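Dehalogenase (Rhodospirillaceae, PDB 6A41) probably cleaves carbon-halogen bonds as a dehalogenase built on the short-chain dehydrogenase/reductase version of the Rossmann fold. Local coordinates at residues His56-Val61 and Val67-Lys72; Ser122-Lys127 and Ala164-Arg169; Ile221-Leu224 and Gly228-Phe231. All coordinates share one frame; numbering follows the deposited sequence.

Contact 1: His56-Val61 and Val67-Lys72; sequences HALSAV and VELALK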
ATOM      1  N   HIS A  56       6.969  28.978  23.044  1.00 14.20           N
ATOM      2  CA  HIS A  56       7.726  30.193  22.633  1.00 14.14           C
ATOM      3  C   HIS A  56       7.451  30.497  21.132  1.00 13.26           C
ATOM      4  O   HIS A  56       7.803  29.695  20.206  1.00 11.50           O
ATOM      5  CB  HIS A  56       9.203  29.967  22.823  1.00 15.02           C
ATOM      6  CG  HIS A  56      10.055  31.150  22.402  1.00 17.12           C
ATOM      7  ND1 HIS A  56      10.200  32.287  23.183  1.00 19.29           N
ATOM      8  CD2 HIS A  56      10.829  31.355  21.308  1.00 18.96           C
ATOM      9  CE1 HIS A  56      10.952  33.177  22.530  1.00 20.42           C
ATOM     10  NE2 HIS A  56      11.399  32.609  21.417  1.00 19.08           N
ATOM     11  N   ALA A  57       6.944  31.671  20.849  1.00 12.50           N
ATOM     12  CA  ALA A  57       6.741  32.125  19.462  1.00 12.20           C
ATOM     13  C   ALA A  57       8.064  32.755  18.957  1.00 12.92           C
ATOM     14  O   ALA A  57       8.567  33.731  19.551  1.00 12.42           O
ATOM     15  CB  ALA A  57       5.583  33.107  19.430  1.00 12.39           C
ATOM     16  N   LEU A  58       8.630  32.229  17.876  1.00 12.67           N
ATOM     17  CA  LEU A  58       9.891  32.735  17.341  1.00 13.80           C
ATOM     18  C   LEU A  58       9.619  33.952  16.471  1.00 13.96           C
ATOM     19  O   LEU A  58       8.637  33.987  15.655  1.00 14.14           O
ATOM     20  CB  LEU A  58      10.503  31.653  16.454  1.00 13.98           C
ATOM     21  CG  LEU A  58      10.934  30.441  17.288  1.00 14.43           C
ATOM     22  CD1 LEU A  58      11.087  29.230  16.337  1.00 15.08           C
ATOM     23  CD2 LEU A  58      12.283  30.706  17.907  1.00 15.17           C
ATOM     24  N   SER A  59      10.433  34.971  16.633  1.00 13.94           N
ATOM     25  CA  SER A  59      10.141  36.239  15.964  1.00 15.59           C
ATOM     26  C   SER A  59      10.732  36.257  14.525  1.00 17.26           C
ATOM     27  O   SER A  59      10.346  37.069  13.717  1.00 17.38           O
ATOM     28  CB  SER A  59      10.652  37.423  16.820  1.00 17.27           C
ATOM     29  OG  SER A  59      12.019  37.216  17.005  1.00 17.28           O
ATOM     30  N   ALA A  60      11.561  35.288  14.165  1.00 17.62           N
ATOM     31  CA  ALA A  60      12.068  35.192  12.755  1.00 17.94           C
ATOM     32  C   ALA A  60      11.164  34.312  11.976  1.00 18.79           C
ATOM     33  O   ALA A  60      10.682  33.276  12.500  1.00 17.97           O
ATOM     34  CB  ALA A  60      13.496  34.682  12.703  1.00 18.96           C
ATOM     35  N   VAL A  61      10.862  34.760  10.759  1.00 18.20           N
ATOM     36  CA  VAL A  61       9.858  34.077   9.933  1.00 20.61           C
ATOM     37  C   VAL A  61      10.435  33.416   8.724  1.00 21.33           C
ATOM     38  O   VAL A  61       9.843  32.442   8.282  1.00 23.70           O
ATOM     39  CB  VAL A  61       8.682  34.974   9.495  1.00 21.82           C
ATOM     40  CG1 VAL A  61       7.976  35.483  10.773  1.00 22.73           C
ATOM     41  CG2 VAL A  61       9.111  36.105   8.573  1.00 25.06           C
ATOM     42  N   VAL A  67      15.335  28.973  11.781  1.00 15.37           N
ATOM     43  CA  VAL A  67      16.069  27.790  12.328  1.00 16.03           C
ATOM     44  C   VAL A  67      17.227  28.160  13.202  1.00 16.52           C
ATOM     45  O   VAL A  67      17.416  27.563  14.257  1.00 16.44           O
ATOM     46  CB  VAL A  67      16.474  26.792  11.212  1.00 14.88           C
ATOM     47  CG1 VAL A  67      17.366  25.668  11.730  1.00 14.79           C
ATOM     48  CG2 VAL A  67      15.219  26.212  10.677  1.00 14.69           C
ATOM     49  N   GLU A  68      17.993  29.146  12.771  1.00 17.50           N
ATOM     50  CA  GLU A  68      19.122  29.580  13.565  1.00 18.94           C
ATOM     51  C   GLU A  68      18.654  30.103  14.940  1.00 17.72           C
ATOM     52  O   GLU A  68      19.283  29.782  15.963  1.00 16.14           O
ATOM     53  CB  GLU A  68      19.873  30.670  12.813  1.00 21.57           C
ATOM     54  CG  GLU A  68      21.029  31.277  13.618  1.00 27.43           C
ATOM     55  CD  GLU A  68      21.755  32.411  12.896  1.00 31.77           C
ATOM     56  OE1 GLU A  68      21.766  32.464  11.637  1.00 39.26           O
ATOM     57  OE2 GLU A  68      22.325  33.244  13.587  1.00 39.89           O
ATOM     58  N   LEU A  69      17.574  30.885  14.941  1.00 16.49           N
ATOM     59  CA  LEU A  69      16.973  31.338  16.150  1.00 17.15           C
ATOM     60  C   LEU A  69      16.415  30.213  17.040  1.00 16.90           C
ATOM     61  O   LEU A  69      16.592  30.248  18.282  1.00 16.68           O
ATOM     62  CB  LEU A  69      15.865  32.312  15.805  1.00 17.73           C
ATOM     63  CG  LEU A  69      15.319  33.148  16.939  1.00 18.37           C
ATOM     64  CD1 LEU A  69      16.380  34.009  17.636  1.00 19.51           C
ATOM     65  CD2 LEU A  69      14.158  33.998  16.386  1.00 19.00           C
ATOM     66  N   ALA A  70      15.722  29.266  16.439  1.00 16.20           N
ATOM     67  CA  ALA A  70      15.133  28.097  17.178  1.00 15.92           C
ATOM     68  C   ALA A  70      16.275  27.406  17.831  1.00 17.11           C
ATOM     69  O   ALA A  70      16.236  27.101  19.028  1.00 17.80           O
ATOM     70  CB  ALA A  70      14.437  27.156  16.216  1.00 15.19           C
ATOM     71  N   LEU A  71      17.357  27.176  17.105  1.00 17.94           N
ATOM     72  CA  LEU A  71      18.502  26.431  17.656  1.00 19.24           C
ATOM     73  C   LEU A  71      19.208  27.162  18.770  1.00 21.49           C
ATOM     74  O   LEU A  71      19.655  26.554  19.708  1.00 22.93           O
ATOM     75  CB  LEU A  71      19.539  26.116  16.566  1.00 20.34           C
ATOM     76  CG  LEU A  71      19.104  24.926  15.711  1.00 22.72           C
ATOM     77  CD1 LEU A  71      20.065  24.784  14.553  1.00 23.76           C
ATOM     78  CD2 LEU A  71      19.144  23.565  16.534  1.00 23.06           C
ATOM     79  N   LYS A  72      19.410  28.462  18.629  1.00 23.52           N
ATOM     80  CA  LYS A  72      19.896  29.298  19.722  1.00 28.22           C
ATOM     81  C   LYS A  72      19.090  29.246  21.033  1.00 28.05           C
ATOM     82  O   LYS A  72      19.639  29.399  22.106  1.00 27.48           O
ATOM     83  CB  LYS A  72      19.917  30.758  19.271  1.00 32.82           C
ATOM     84  CG  LYS A  72      21.232  31.293  18.846  1.00 39.06           C
ATOM     85  CD  LYS A  72      21.822  32.181  19.960  1.00 45.46           C
ATOM     86  CE  LYS A  72      22.671  33.298  19.392  1.00 51.97           C
ATOM     87  NZ  LYS A  72      23.607  32.740  18.338  1.00 57.06           N
TER

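Contact 2: Ser122-Lys127 and Ala164-Arg169; sequences SMRKRK and AKELGR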
ATOM      1  N   SER A 122      21.922  19.552  12.574  1.00 13.50           N
ATOM      2  CA  SER A 122      22.053  19.627  14.037  1.00 15.04           C
ATOM      3  C   SER A 122      21.702  18.322  14.742  1.00 14.35           C
ATOM      4  O   SER A 122      22.318  17.976  15.746  1.00 14.74           O
ATOM      5  CB  SER A 122      21.198  20.759  14.618  1.00 14.87           C
ATOM      6  OG  SER A 122      19.785  20.488  14.498  1.00 14.48           O
HETATM    7  N   MSE A 123      20.744  17.589  14.189  1.00 14.00           N
HETATM    8  CA  MSE A 123      20.316  16.274  14.714  1.00 14.71           C
HETATM    9  C   MSE A 123      21.357  15.258  14.464  1.00 14.90           C
HETATM   10  O   MSE A 123      21.587  14.386  15.313  1.00 13.01           O
HETATM   11  CB  MSE A 123      19.004  15.817  14.077  1.00 15.24           C
HETATM   12  CG  MSE A 123      17.925  16.854  14.318  1.00 15.07           C
HETATM   13 SE   MSE A 123      16.224  16.192  13.576  1.00 19.04          SE
HETATM   14  CE  MSE A 123      15.003  17.285  14.611  1.00 17.16           C
ATOM     15  N   ARG A 124      22.001  15.308  13.284  1.00 16.53           N
ATOM     16  CA  ARG A 124      22.964  14.297  12.957  1.00 18.21           C
ATOM     17  C   ARG A 124      24.162  14.292  13.938  1.00 21.11           C
ATOM     18  O   ARG A 124      24.661  13.228  14.331  1.00 19.20           O
ATOM     19  CB  ARG A 124      23.451  14.411  11.527  1.00 18.47           C
ATOM     20  CG  ARG A 124      22.346  14.167  10.465  1.00 20.89           C
ATOM     21  CD  ARG A 124      23.170  14.067   9.181  1.00 25.00           C
ATOM     22  NE  ARG A 124      22.586  13.766   7.930  1.00 27.77           N
ATOM     23  CZ  ARG A 124      22.513  12.560   7.433  1.00 29.85           C
ATOM     24  NH1 ARG A 124      22.842  11.497   8.115  1.00 30.63           N
ATOM     25  NH2 ARG A 124      21.976  12.426   6.268  1.00 34.91           N
ATOM     26  N   LYS A 125      24.558  15.504  14.286  1.00 24.43           N
ATOM     27  CA  LYS A 125      25.674  15.711  15.159  1.00 28.13           C
ATOM     28  C   LYS A 125      25.294  15.109  16.485  1.00 28.77           C
ATOM     29  O   LYS A 125      26.173  14.629  17.126  1.00 26.74           O
ATOM     30  CB  LYS A 125      25.894  17.218  15.348  1.00 30.62           C
ATOM     31  CG  LYS A 125      26.599  18.018  14.247  1.00 32.79           C
ATOM     32  CD  LYS A 125      28.016  17.531  14.086  1.00 36.44           C
ATOM     33  CE  LYS A 125      28.839  18.604  13.418  1.00 41.87           C
ATOM     34  NZ  LYS A 125      30.237  18.140  13.239  1.00 46.88           N
ATOM     35  N   ARG A 126      24.024  15.274  16.934  1.00 26.70           N
ATOM     36  CA  ARG A 126      23.470  14.576  18.197  1.00 28.21           C
ATOM     37  C   ARG A 126      23.184  13.046  18.126  1.00 25.09           C
ATOM     38  O   ARG A 126      23.164  12.363  19.157  1.00 24.27           O
ATOM     39  CB  ARG A 126      22.170  15.284  18.692  1.00 29.83           C
ATOM     40  CG  ARG A 126      22.438  16.762  18.937  1.00 33.89           C
ATOM     41  CD  ARG A 126      21.246  17.711  18.858  1.00 37.83           C
ATOM     42  NE  ARG A 126      20.008  17.095  19.340  1.00 39.84           N
ATOM     43  CZ  ARG A 126      19.794  16.797  20.638  1.00 38.66           C
ATOM     44  NH1 ARG A 126      20.695  17.093  21.601  1.00 37.70           N
ATOM     45  NH2 ARG A 126      18.662  16.260  20.980  1.00 35.49           N
ATOM     46  N   LYS A 127      23.045  12.474  16.929  1.00 20.15           N
ATOM     47  CA  LYS A 127      22.566  11.129  16.733  1.00 20.06           C
ATOM     48  C   LYS A 127      21.185  10.904  17.369  1.00 17.24           C
ATOM     49  O   LYS A 127      20.938   9.853  17.946  1.00 15.79           O
ATOM     50  CB  LYS A 127      23.502  10.050  17.191  1.00 22.94           C
ATOM     51  CG  LYS A 127      24.945  10.253  16.704  1.00 26.37           C
ATOM     52  CD  LYS A 127      25.100   9.838  15.288  1.00 27.21           C
ATOM     53  CE  LYS A 127      26.561   9.950  14.919  1.00 30.66           C
ATOM     54  NZ  LYS A 127      26.589  10.594  13.640  1.00 33.25           N
ATOM     55  N   ALA A 164      13.944   8.828   5.474  1.00  8.52           N
ATOM     56  CA  ALA A 164      14.117   7.904   6.571  1.00  9.29           C
ATOM     57  C   ALA A 164      15.382   7.054   6.356  1.00  9.53           C
ATOM     58  O   ALA A 164      16.160   6.817   7.281  1.00  9.98           O
ATOM     59  CB  ALA A 164      12.873   6.980   6.761  1.00  9.04           C
ATOM     60  N   LYS A 165      15.548   6.592   5.152  1.00  9.92           N
ATOM     61  CA  LYS A 165      16.723   5.824   4.861  1.00 10.82           C
ATOM     62  C   LYS A 165      17.982   6.614   5.001  1.00 10.93           C
ATOM     63  O   LYS A 165      18.998   6.097   5.465  1.00 10.63           O
ATOM     64  CB  LYS A 165      16.633   5.108   3.520  1.00 11.18           C
ATOM     65  CG  LYS A 165      15.565   4.009   3.516  1.00 11.82           C
ATOM     66  CD  LYS A 165      15.420   3.349   2.152  1.00 12.35           C
ATOM     67  CE  LYS A 165      14.545   2.117   2.202  1.00 13.99           C
ATOM     68  NZ  LYS A 165      14.452   1.560   0.847  1.00 15.14           N
ATOM     69  N   GLU A 166      17.921   7.842   4.569  1.00 11.24           N
ATOM     70  CA  GLU A 166      19.108   8.684   4.538  1.00 12.34           C
ATOM     71  C   GLU A 166      19.567   9.123   5.964  1.00 12.83           C
ATOM     72  O   GLU A 166      20.788   9.164   6.291  1.00 13.10           O
ATOM     73  CB  GLU A 166      18.701   9.906   3.657  1.00 13.81           C
ATOM     74  CG  GLU A 166      19.730  10.984   3.575  1.00 15.96           C
ATOM     75  CD  GLU A 166      19.513  12.031   2.460  1.00 18.51           C
ATOM     76  OE1 GLU A 166      18.766  11.816   1.430  1.00 19.68           O
ATOM     77  OE2 GLU A 166      20.215  13.060   2.638  1.00 19.77           O
ATOM     78  N   LEU A 167      18.626   9.317   6.887  1.00 11.63           N
ATOM     79  CA  LEU A 167      18.908   9.768   8.222  1.00 12.00           C
ATOM     80  C   LEU A 167      18.870   8.677   9.295  1.00 12.23           C
ATOM     81  O   LEU A 167      19.326   8.924  10.443  1.00 12.00           O
ATOM     82  CB  LEU A 167      17.853  10.805   8.604  1.00 12.49           C
ATOM     83  CG  LEU A 167      17.881  12.096   7.816  1.00 13.34           C
ATOM     84  CD1 LEU A 167      16.736  12.990   8.078  1.00 13.06           C
ATOM     85  CD2 LEU A 167      19.138  12.842   8.147  1.00 15.32           C
ATOM     86  N   GLY A 168      18.474   7.445   8.926  1.00 12.31           N
ATOM     87  CA  GLY A 168      18.238   6.360   9.917  1.00 12.66           C
ATOM     88  C   GLY A 168      19.482   5.863  10.613  1.00 13.28           C
ATOM     89  O   GLY A 168      19.423   5.464  11.814  1.00 12.61           O
ATOM     90  N   ARG A 169      20.609   5.925   9.931  1.00 14.90           N
ATOM     91  CA  ARG A 169      21.814   5.487  10.597  1.00 18.77           C
ATOM     92  C   ARG A 169      22.265   6.442  11.723  1.00 18.71           C
ATOM     93  O   ARG A 169      23.070   6.052  12.634  1.00 17.80           O
ATOM     94  CB  ARG A 169      22.921   5.219   9.593  1.00 22.66           C
ATOM     95  CG  ARG A 169      22.674   3.972   8.686  1.00 26.76           C
ATOM     96  CD  ARG A 169      22.197   2.704   9.456  1.00 31.94           C
ATOM     97  NE  ARG A 169      22.395   1.568   8.544  1.00 38.86           N
ATOM     98  CZ  ARG A 169      21.565   0.572   8.378  1.00 40.39           C
ATOM     99  NH1 ARG A 169      20.467   0.588   9.032  1.00 55.09           N
ATOM    100  NH2 ARG A 169      21.753  -0.384   7.528  1.00 38.61           N
TER

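Contact 3: Ile221-Leu224 and Gly228-Phe231; sequences ICFL and GAGF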
ATOM      1  N   ILE A 221       0.823  13.078  16.341  1.00  8.78           N
ATOM      2  CA  ILE A 221       2.103  13.735  16.075  1.00  8.69           C
ATOM      3  C   ILE A 221       3.031  13.682  17.282  1.00  9.18           C
ATOM      4  O   ILE A 221       4.257  13.303  17.119  1.00  8.86           O
ATOM      5  CB  ILE A 221       1.847  15.170  15.549  1.00  8.51           C
ATOM      6  CG1 ILE A 221       1.079  15.226  14.248  1.00  8.40           C
ATOM      7  CG2 ILE A 221       3.115  16.007  15.556  1.00  9.00           C
ATOM      8  CD1 ILE A 221       0.360  16.588  14.021  1.00  8.69           C
ATOM      9  N   CYS A 222       2.526  13.990  18.478  1.00  9.05           N
ATOM     10  CA  CYS A 222       3.279  13.855  19.682  1.00 10.04           C
ATOM     11  C   CYS A 222       3.831  12.435  19.943  1.00  9.90           C
ATOM     12  O   CYS A 222       5.003  12.241  20.283  1.00  9.14           O
ATOM     13  CB  CYS A 222       2.512  14.317  20.903  1.00 11.09           C
ATOM     14  SG  CYS A 222       2.377  16.124  20.920  1.00 14.91           S
ATOM     15  N   PHE A 223       2.967  11.442  19.707  1.00  9.54           N
ATOM     16  CA  PHE A 223       3.446  10.101  19.821  1.00  9.43           C
ATOM     17  C   PHE A 223       4.686   9.853  18.865  1.00  9.40           C
ATOM     18  O   PHE A 223       5.741   9.333  19.362  1.00  8.40           O
ATOM     19  CB  PHE A 223       2.330   9.049  19.530  1.00  9.97           C
ATOM     20  CG  PHE A 223       2.925   7.617  19.373  1.00 10.13           C
ATOM     21  CD1 PHE A 223       3.471   6.979  20.458  1.00 10.88           C
ATOM     22  CD2 PHE A 223       2.982   7.030  18.115  1.00 10.99           C
ATOM     23  CE1 PHE A 223       4.127   5.701  20.348  1.00 11.00           C
ATOM     24  CE2 PHE A 223       3.565   5.778  17.947  1.00 10.79           C
ATOM     25  CZ  PHE A 223       4.122   5.145  19.037  1.00 10.57           C
ATOM     26  N   LEU A 224       4.626  10.275  17.602  1.00  9.05           N
ATOM     27  CA  LEU A 224       5.752  10.023  16.696  1.00  9.97           C
ATOM     28  C   LEU A 224       7.005  10.800  17.108  1.00 10.96           C
ATOM     29  O   LEU A 224       8.112  10.304  16.834  1.00 11.46           O
ATOM     30  CB  LEU A 224       5.409  10.350  15.248  1.00  9.89           C
ATOM     31  CG  LEU A 224       4.308   9.399  14.733  1.00 10.20           C
ATOM     32  CD1 LEU A 224       3.769   9.990  13.437  1.00 10.55           C
ATOM     33  CD2 LEU A 224       4.802   7.953  14.553  1.00 10.57           C
ATOM     34  N   GLY A 228       9.183   6.501  22.654  1.00 15.90           N
ATOM     35  CA  GLY A 228       8.527   5.268  22.436  1.00 14.27           C
ATOM     36  C   GLY A 228       8.279   4.949  20.955  1.00 13.26           C
ATOM     37  O   GLY A 228       8.137   3.774  20.615  1.00 13.20           O
ATOM     38  N   ALA A 229       8.295   5.950  20.055  1.00 11.53           N
ATOM     39  CA  ALA A 229       8.147   5.737  18.614  1.00 10.53           C
ATOM     40  C   ALA A 229       9.465   5.639  17.847  1.00 10.30           C
ATOM     41  O   ALA A 229       9.497   5.735  16.611  1.00  9.52           O
ATOM     42  CB  ALA A 229       7.321   6.845  18.017  1.00 10.31           C
ATOM     43  N   GLY A 230      10.512   5.339  18.587  1.00 10.08           N
ATOM     44  CA  GLY A 230      11.872   5.317  17.996  1.00 10.13           C
ATOM     45  C   GLY A 230      12.147   4.204  17.010  1.00 10.37           C
ATOM     46  O   GLY A 230      13.191   4.276  16.380  1.00 11.18           O
ATOM     47  N   PHE A 231      11.279   3.207  16.884  1.00  9.26           N
ATOM     48  CA  PHE A 231      11.492   2.154  15.928  1.00  8.62           C
ATOM     49  C   PHE A 231      10.485   2.302  14.737  1.00  8.44           C
ATOM     50  O   PHE A 231      10.369   1.386  13.912  1.00  8.50           O
ATOM     51  CB  PHE A 231      11.420   0.769  16.579  1.00  8.43           C
ATOM     52  CG  PHE A 231      12.253  -0.271  15.893  1.00  8.45           C
ATOM     53  CD1 PHE A 231      13.595  -0.041  15.656  1.00  8.51           C
ATOM     54  CD2 PHE A 231      11.711  -1.484  15.421  1.00  8.57           C
ATOM     55  CE1 PHE A 231      14.437  -1.001  15.013  1.00  8.92           C
ATOM     56  CE2 PHE A 231      12.522  -2.429  14.785  1.00  8.59           C
ATOM     57  CZ  PHE A 231      13.841  -2.195  14.566  1.00  8.86           C
TER
HETATM   58  O   HOH W   1       9.235   8.267  15.316  1.00  8.64           O

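Contact 1: His56-Val61 and Val67-Lys72
Leu58 lays its CD2 methyl at the edge of the His56 imidazole, in the plane of the ring and 3.8 Å from His56 CD2, and presses that same methyl across the contact onto Leu69 and Ala70. The two branches of Leu58 divide the work. Leu58 CD2 meets the helix backbone at Ala70 CA (3.9 Å) and stands 4.0 Å from the branch carbon, CG, of Leu69, while Leu58 CD1 rests on Ala70 CB at 3.9 Å. An alanine at position 70 suits this place because a lone methyl lets a leucine come right down to the helix. Strand 56-57 is the outermost on its side of a parallel sheet with strand order 3-2-1-4-5-6-7, the arrangement of a Rossmann fold of the short-chain dehydrogenase/reductase type. Helix 63-74 then leads from this edge back to strand 79-83, on the far side of strand 7-10, so residues 67-72 belong to the beta-alpha-beta crossover that follows the strand. Further along, Leu69 takes over from Leu58. With CG anti to its own nitrogen (chi1 -166°), Leu69 extends CD2 over the turn, 3.7 Å from Ala60 N and 3.8 Å from Ala60 CB. Ser59 OG passes the same methyl at 3.9 Å, a van der Waals neighbour; a small polar residue suits this exposed position. Leu58 also touches Met66, and Ala70 touches Ile77 in the loop beyond the helix.

Contact 2: Ser122-Lys127 and Ala164-Arg169
Arg124 reaches from helix 98-126 to Glu166 and Leu167, but its firmest polar link lies just past them, a salt bridge from NH1 to OD2 of Asp170. Lys127 NZ pairs with the other carboxylate oxygen of Asp170, so one acid receives two cations from the same helix end. Across the contact itself the bond is weak: Arg124 NH2 lies 3.5 Å from Glu166 O, which sits at the edge of the guanidinium near its plane, and the angle at hydrogen is a bent 140°. The Glu166 carboxylate stays farther off, OE2 being 4.1 Å from Arg124 NH2, too long for a salt bridge though the opposite charges should still attract. That oxygen is instead hydrogen-bonded by Leu93 N of the second subunit. Helices 98-126 and 160-167 flank the Rossmann sheet on the same side, and in short-chain dehydrogenase/reductases the corresponding helices commonly take part in subunit association, consistent with the partners found here. Leu167 supplies the apolar layer. Its CD2 methyl lies over the centre of one guanidinium face, 3.3 Å above the plane, and the two side chains cross at about a right angle. Extended from CG to NE, the arginine carries its guanidinium across to the other helix; its charged edge can then meet oxygens while its face accepts a methyl. Leu167 and Arg124 both rest on Ile172 of strand 172-179. Lys127, the first residue beyond the helix, has positive phi (56°), and its NZ makes a weak hydrogen bond to Arg124 O.

Contact 3: Ile221-Leu224 and Gly228-Phe231
Ala229 and Phe223 hold most of this contact between them, the methyl of the alanine lying over one face of the phenyl ring. It is a CH-pi interaction: Ala229 CB stands 4.0 Å from the centroid of the Phe223 ring, 21° off the normal and displaced toward the CZ end, where Phe223 CZ is 3.8 Å from it. A chi1 of 168° swings the ring away from the backbone nitrogen, on the carbonyl side, and toward Ala229. The same methyl is tucked close against the last turn of the helix, with Phe223 O only 3.2 Å from Ala229 CB, so a small side chain suits the site well. In the Rossmann fold of this family, helix 214-225 is the last long helix, and the loop holding residues 228-231 leads from it to the final strand, 236-239. Leu224 adds a looser touch, its CD2 being 4.4 Å from Ala229 CB, and faces Val132 and Val177 of the sheet. A water hydrogen-bonded to Leu224 O (2.8 Å) and to Ala229 O (2.9 Å) bridges the two backbones. Phe223 also stacks on Phe223 of the third subunit, and Phe231 makes backbone hydrogen bonds to that subunit.

Along the chain the three contacts follow one another in series, with neither nesting nor crossing. Contact 1 closes a short loop, fastening edge strand 56-57 and its turn to the helix that starts the way back to the sheet centre. Contact 2 spans 36 intervening residues, including strand 129-136 and helix 147-158, and joins the end of helix 98-126 to helix 160-167. Contact 3 again closes a short loop, between helix 214-225 and the loop to the last strand. Contacts 1 and 2 meet directly, Leu71 CD2 lying 3.7 Å from Ser122 OG. Contact 3 lies about 8 Å from contact 2 at the nearest atoms, and both touch the third subunit.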